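Local coordinates for DUF2235 domain-containing protein (Pseudomonas aeruginosa, PDB 4O5P), which is a phospholipase effector of the type VI secretion system, known as Tle1, that probably hydrolyses membrane phospholipids, at residues A[103-106]-A[107-111]. Residues are numbered along the deposited sequence; the frame is centred on the assembly and turned at random.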
ATOM      1  N   GLY A 103       5.011  26.470  -5.778  1.00 33.59           N
ATOM      2  CA  GLY A 103       4.916  27.854  -6.225  1.00 41.41           C
ATOM      3  C   GLY A 103       5.131  28.097  -7.713  1.00 34.42           C
ATOM      4  O   GLY A 103       5.846  27.344  -8.379  1.00 34.55           O
ATOM      5  N   ASP A 104       4.521  29.171  -8.217  1.00 41.59           N
ATOM      6  CA  ASP A 104       4.638  29.594  -9.614  1.00 36.71           C
ATOM      7  C   ASP A 104       6.085  29.714 -10.075  1.00 35.76           C
ATOM      8  O   ASP A 104       6.445  29.276 -11.167  1.00 30.87           O
ATOM      9  CB  ASP A 104       3.982  30.965  -9.804  1.00 43.50           C
ATOM     10  CG  ASP A 104       2.471  30.917  -9.737  1.00 45.09           C
ATOM     11  OD1 ASP A 104       1.891  29.855 -10.049  1.00 44.97           O
ATOM     12  OD2 ASP A 104       1.865  31.957  -9.385  1.00 52.55           O
ATOM     13  N   ASP A 105       6.902  30.328  -9.230  1.00 36.71           N
ATOM     14  CA  ASP A 105       8.298  30.584  -9.538  1.00 35.29           C
ATOM     15  C   ASP A 105       9.082  29.289  -9.781  1.00 37.48           C
ATOM     16  O   ASP A 105       9.635  29.081 -10.867  1.00 34.96           O
ATOM     17  CB  ASP A 105       8.931  31.378  -8.401  1.00 40.87           C
ATOM     18  CG  ASP A 105      10.161  32.116  -8.839  1.00 47.85           C
ATOM     19  OD1 ASP A 105      11.200  31.451  -9.029  1.00 49.71           O
ATOM     20  OD2 ASP A 105      10.089  33.354  -9.009  1.00 56.66           O
ATOM     21  N   ILE A 106       9.101  28.411  -8.779  1.00 33.54           N
ATOM     22  CA  ILE A 106       9.845  27.157  -8.871  1.00 33.76           C
ATOM     23  C   ILE A 106       9.349  26.271 -10.009  1.00 30.04           C
ATOM     24  O   ILE A 106      10.151  25.629 -10.696  1.00 30.50           O
ATOM     25  CB  ILE A 106       9.766  26.341  -7.566  1.00 35.33           C
ATOM     26  CG1 ILE A 106      10.045  27.227  -6.354  1.00 36.15           C
ATOM     27  CG2 ILE A 106      10.776  25.199  -7.615  1.00 32.83           C
ATOM     28  CD1 ILE A 106      11.492  27.714  -6.276  1.00 40.26           C
ATOM     29  N   ASN A 107       8.028  26.216 -10.176  1.00 31.31           N
ATOM     30  CA  ASN A 107       7.417  25.497 -11.289  1.00 32.44           C
ATOM     31  C   ASN A 107       7.961  26.032 -12.619  1.00 32.33           C
ATOM     32  O   ASN A 107       8.460  25.277 -13.455  1.00 29.52           O
ATOM     33  CB  ASN A 107       5.878  25.614 -11.236  1.00 30.12           C
ATOM     34  CG  ASN A 107       5.244  24.744 -10.146  1.00 34.19           C
ATOM     35  OD1 ASN A 107       5.866  23.815  -9.623  1.00 32.10           O
ATOM     36  ND2 ASN A 107       3.993  25.039  -9.812  1.00 33.87           N
ATOM     37  N   SER A 108       7.882  27.349 -12.794  1.00 33.08           N
ATOM     38  CA  SER A 108       8.443  28.004 -13.973  1.00 32.04           C
ATOM     39  C   SER A 108       9.931  27.718 -14.143  1.00 34.36           C
ATOM     40  O   SER A 108      10.465  27.828 -15.247  1.00 35.41           O
ATOM     41  CB  SER A 108       8.205  29.511 -13.912  1.00 33.18           C
ATOM     42  OG  SER A 108       6.865  29.802 -14.245  1.00 39.39           O
ATOM     43  N   ARG A 109      10.603  27.349 -13.053  1.00 32.57           N
ATOM     44  CA  ARG A 109      11.987  26.898 -13.144  1.00 29.84           C
ATOM     45  C   ARG A 109      12.101  25.396 -13.426  1.00 25.88           C
ATOM     46  O   ARG A 109      13.209  24.848 -13.465  1.00 25.30           O
ATOM     47  CB  ARG A 109      12.762  27.271 -11.885  1.00 39.54           C
ATOM     48  CG  ARG A 109      12.834  28.774 -11.625  1.00 43.35           C
ATOM     49  CD  ARG A 109      14.221  29.147 -11.131  1.00 51.00           C
ATOM     50  NE  ARG A 109      14.203  30.283 -10.213  1.00 52.36           N
ATOM     51  CZ  ARG A 109      13.875  30.192  -8.928  1.00 49.95           C
ATOM     52  NH1 ARG A 109      13.519  29.022  -8.411  1.00 45.14           N
ATOM     53  NH2 ARG A 109      13.890  31.274  -8.158  1.00 52.76           N
ATOM     54  N   GLY A 110      10.955  24.738 -13.613  1.00 27.16           N
ATOM     55  CA  GLY A 110      10.924  23.372 -14.114  1.00 24.70           C
ATOM     56  C   GLY A 110      10.827  22.270 -13.073  1.00 26.39           C
ATOM     57  O   GLY A 110      10.878  21.080 -13.406  1.00 23.04           O
ATOM     58  N   ILE A 111      10.697  22.655 -11.809  1.00 26.83           N
ATOM     59  CA  ILE A 111      10.537  21.673 -10.751  1.00 25.41           C
ATOM     60  C   ILE A 111       9.110  21.714 -10.214  1.00 24.58           C
ATOM     61  O   ILE A 111       8.618  22.783  -9.831  1.00 24.24           O
ATOM     62  CB  ILE A 111      11.548  21.903  -9.614  1.00 21.96           C
ATOM     63  CG1 ILE A 111      12.972  21.841 -10.157  1.00 23.83           C
ATOM     64  CG2 ILE A 111      11.368  20.855  -8.519  1.00 23.17           C
ATOM     65  CD1 ILE A 111      14.033  22.095  -9.099  1.00 30.11           C
TER
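Arg109, just past the end of the short helix 104-108, folds back over its last turn to meet Asp105 and Ile106. Its CB lies 3.3 Å from the carbonyl O of Ile106, and CG packs equally near the carbonyl O of Asp105. Bends at chi2 (-140°) and chi3 then bring NE, CZ and both terminal nitrogens round Asp105 OD1, which sits over one face of the guanidinium. NH2 comes closest, 2.8 Å from OD1 of Asp105, while NH1 meets CD1 of Ile106 near the guanidinium plane. Asp105 reaches this place because its CG stands anti to the backbone N (chi1 -158°). Trp436 touches both Ile106 and Arg109.

Backbone bonds run from the N-cap to the C-terminal turn of this helix. Gly103 O, at the N-cap, accepts the N-H of Asn107, with N and O 3.0 Å apart, and Asp104 O takes that of Ser108, with a weak second bond from Ser108 OG. Asp105 O receives the N-H of Arg109, a bent bond. Gly110, with positive phi, ends the helix in a Schellman motif: Ile111 N binds Ile106 O at 3.2 Å, and Gly110 N binds Asn107 O. The chain then enters strand 111-116, parallel to strand 62-71 in the mixed sheet; CG2 of Ile106 packs on CB of Ile111 at 3.9 Å across this turn.

The Asp105 carboxylate is turned 64° from the guanidinium plane. Because OD1 stands above that plane, outside the directions of the guanidinium hydrogens, charge rather than a hydrogen bond holds the pair, and the attraction is probably less directional than that of an in-plane pair.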